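MRG701 (Oryza sativa, PDB 5IN1) probably recognises methylated histone tails through its chromodomain, as MRG-family chromatin proteins do, and dimerises through an interface found in MRG proteins of green plants. Local coordinates at residues L17-V22 and H37-S42. Residues are numbered along the deposited sequence; the frame is centred on the assembly and turned at random.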
loop_
_atom_site.group_PDB
_atom_site.type_symbol
_atom_site.label_atom_id
_atom_site.label_comp_id
_atom_site.label_asym_id
_atom_site.label_seq_id
_atom_site.Cartn_x
_atom_site.Cartn_y
_atom_site.Cartn_z
ATOM N N LEU A 17 -22.445 -7.628 -10.213
ATOM C CA LEU A 17 -21.598 -6.486 -9.909
ATOM C C LEU A 17 -22.408 -5.239 -9.577
ATOM O O LEU A 17 -23.325 -4.882 -10.318
ATOM C CB LEU A 17 -20.686 -6.191 -11.098
ATOM C CG LEU A 17 -19.544 -7.198 -11.281
ATOM C CD1 LEU A 17 -18.916 -7.043 -12.652
ATOM C CD2 LEU A 17 -18.500 -7.016 -10.172
ATOM N N TYR A 18 -22.021 -4.550 -8.501
ATOM C CA TYR A 18 -22.722 -3.342 -8.050
ATOM C C TYR A 18 -21.742 -2.178 -7.964
ATOM O O TYR A 18 -20.572 -2.357 -7.586
ATOM C CB TYR A 18 -23.376 -3.565 -6.680
ATOM C CG TYR A 18 -24.362 -4.702 -6.680
ATOM C CD1 TYR A 18 -25.709 -4.485 -6.924
ATOM C CD2 TYR A 18 -23.933 -6.012 -6.483
ATOM C CE1 TYR A 18 -26.609 -5.537 -6.958
ATOM C CE2 TYR A 18 -24.830 -7.074 -6.526
ATOM C CZ TYR A 18 -26.153 -6.823 -6.753
ATOM O OH TYR A 18 -27.023 -7.879 -6.776
ATOM N N GLU A 19 -22.190 -0.982 -8.308
ATOM C CA GLU A 19 -21.327 0.163 -8.102
ATOM C C GLU A 19 -21.147 0.407 -6.606
ATOM O O GLU A 19 -22.099 0.306 -5.822
ATOM C CB GLU A 19 -21.877 1.409 -8.795
ATOM C CG GLU A 19 -20.782 2.458 -8.953
ATOM C CD GLU A 19 -21.195 3.666 -9.787
ATOM O OE1 GLU A 19 -22.403 3.935 -9.931
ATOM O OE2 GLU A 19 -20.270 4.342 -10.307
ATOM N N ALA A 20 -19.917 0.725 -6.224
ATOM C CA ALA A 20 -19.566 0.971 -4.835
ATOM C C ALA A 20 -18.565 2.095 -4.786
ATOM O O ALA A 20 -17.968 2.439 -5.807
ATOM C CB ALA A 20 -18.982 -0.295 -4.182
ATOM N N LYS A 21 -18.362 2.660 -3.603
ATOM C CA LYS A 21 -17.313 3.646 -3.437
ATOM C C LYS A 21 -16.367 3.226 -2.317
ATOM O O LYS A 21 -16.780 2.707 -1.271
ATOM C CB LYS A 21 -17.895 5.023 -3.163
ATOM C CG LYS A 21 -18.689 5.105 -1.905
ATOM C CD LYS A 21 -19.177 6.523 -1.675
ATOM C CE LYS A 21 -20.279 6.558 -0.631
ATOM N NZ LYS A 21 -21.578 7.007 -1.206
ATOM N N VAL A 22 -15.086 3.457 -2.549
ATOM C CA VAL A 22 -14.063 3.166 -1.554
ATOM C C VAL A 22 -14.054 4.257 -0.485
ATOM O O VAL A 22 -13.855 5.428 -0.798
ATOM C CB VAL A 22 -12.679 3.057 -2.208
ATOM C CG1 VAL A 22 -11.604 2.835 -1.136
ATOM C CG2 VAL A 22 -12.668 1.949 -3.230
ATOM N N HIS A 37 -18.697 1.170 0.400
ATOM C CA HIS A 37 -20.128 1.381 0.531
ATOM C C HIS A 37 -20.779 1.063 -0.820
ATOM O O HIS A 37 -20.321 1.566 -1.838
ATOM C CB HIS A 37 -20.435 2.828 0.952
ATOM C CG HIS A 37 -21.894 3.165 0.873
ATOM N ND1 HIS A 37 -22.815 2.620 1.735
ATOM C CD2 HIS A 37 -22.594 3.941 0.012
ATOM C CE1 HIS A 37 -24.025 3.050 1.418
ATOM N NE2 HIS A 37 -23.918 3.860 0.377
ATOM N N TYR A 38 -21.815 0.224 -0.818
ATOM C CA TYR A 38 -22.517 -0.134 -2.040
ATOM C C TYR A 38 -23.538 0.949 -2.333
ATOM O O TYR A 38 -24.370 1.249 -1.474
ATOM C CB TYR A 38 -23.178 -1.512 -1.906
ATOM C CG TYR A 38 -22.166 -2.618 -1.645
ATOM C CD1 TYR A 38 -21.633 -3.358 -2.698
ATOM C CD2 TYR A 38 -21.728 -2.902 -0.350
ATOM C CE1 TYR A 38 -20.692 -4.365 -2.462
ATOM C CE2 TYR A 38 -20.803 -3.914 -0.106
ATOM C CZ TYR A 38 -20.278 -4.617 -1.166
ATOM O OH TYR A 38 -19.351 -5.614 -0.911
ATOM N N LEU A 39 -23.459 1.559 -3.517
ATOM C CA LEU A 39 -24.270 2.758 -3.761
ATOM C C LEU A 39 -25.756 2.407 -3.764
ATOM O O LEU A 39 -26.192 1.487 -4.469
ATOM C CB LEU A 39 -23.901 3.434 -5.079
ATOM C CG LEU A 39 -22.440 3.848 -5.219
ATOM C CD1 LEU A 39 -22.261 4.751 -6.423
ATOM C CD2 LEU A 39 -21.932 4.521 -3.942
ATOM N N GLY A 40 -26.531 3.163 -2.983
ATOM C CA GLY A 40 -27.960 2.938 -2.859
ATOM C C GLY A 40 -28.348 1.891 -1.825
ATOM O O GLY A 40 -29.542 1.682 -1.590
ATOM N N TRP A 41 -27.358 1.238 -1.210
ATOM C CA TRP A 41 -27.626 0.206 -0.205
ATOM C C TRP A 41 -27.499 0.756 1.204
ATOM O O TRP A 41 -26.911 1.810 1.409
ATOM C CB TRP A 41 -26.661 -0.972 -0.357
ATOM C CG TRP A 41 -26.961 -1.896 -1.477
ATOM C CD1 TRP A 41 -27.747 -1.646 -2.570
ATOM C CD2 TRP A 41 -26.493 -3.243 -1.615
ATOM N NE1 TRP A 41 -27.790 -2.756 -3.378
ATOM C CE2 TRP A 41 -27.031 -3.750 -2.815
ATOM C CE3 TRP A 41 -25.696 -4.076 -0.828
ATOM C CZ2 TRP A 41 -26.769 -5.043 -3.265
ATOM C CZ3 TRP A 41 -25.440 -5.361 -1.277
ATOM C CH2 TRP A 41 -25.987 -5.834 -2.483
ATOM N N SER A 42 -28.050 0.023 2.166
ATOM C CA SER A 42 -27.896 0.352 3.578
ATOM C C SER A 42 -26.425 0.423 3.973
ATOM O O SER A 42 -25.608 -0.357 3.481
ATOM C CB SER A 42 -28.603 -0.697 4.445
ATOM O OG SER A 42 -28.313 -0.514 5.818
#
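The open end of the β hairpin made by strands 16-28 and 31-38, in the curved antiparallel sheet of the chromodomain, is where segments 17-22 and 37-42 pair. K21 and H37 form a hydrogen-bonded pair: K21 N donates to H37 O at 2.9 Å, and H37 N returns a bond to K21 O, both lying in the carbonyl plane. A20 and Y38 follow as a non-hydrogen-bonded pair, and L39 N reaches a lone pair of E19 O at 3.0 Å, nearly straight (N-H...O 165°). Pairing stops there because a type II turn, Y38 to W41, bends the chain away; W41 N closes it on Y38 O, with G40 at positive phi.

K21 takes the crowded first torsion, CG between the backbone N and carbonyl carbon (chi1 62°), and runs alongside H37, bringing CE to 3.6 Å from H37 CD2. L39 crosses this chain, its CD2 3.7 Å from K21 NZ, while CD1 lies against the extended E19 side chain. An alanine here in place of K21 would remove the chain beyond CB, and H37 and L39 would probably pack less firmly for want of its aliphatic cover. D46 hydrogen-bonds H37 ND1 from beyond the segments.

On the sheet face bearing A20 and Y38, the turn carries W41 toward Y18. The indole presents its edge, CZ2 standing 3.7 Å from Y18 CE1 over one ring face, and the 55° between the planes supports an edge-to-face assignment. H13 meets both W41 and Y38 edge-to-face, extending this aromatic cluster, consistent with the aromatic cages of methyl-lysine-binding chromodomains.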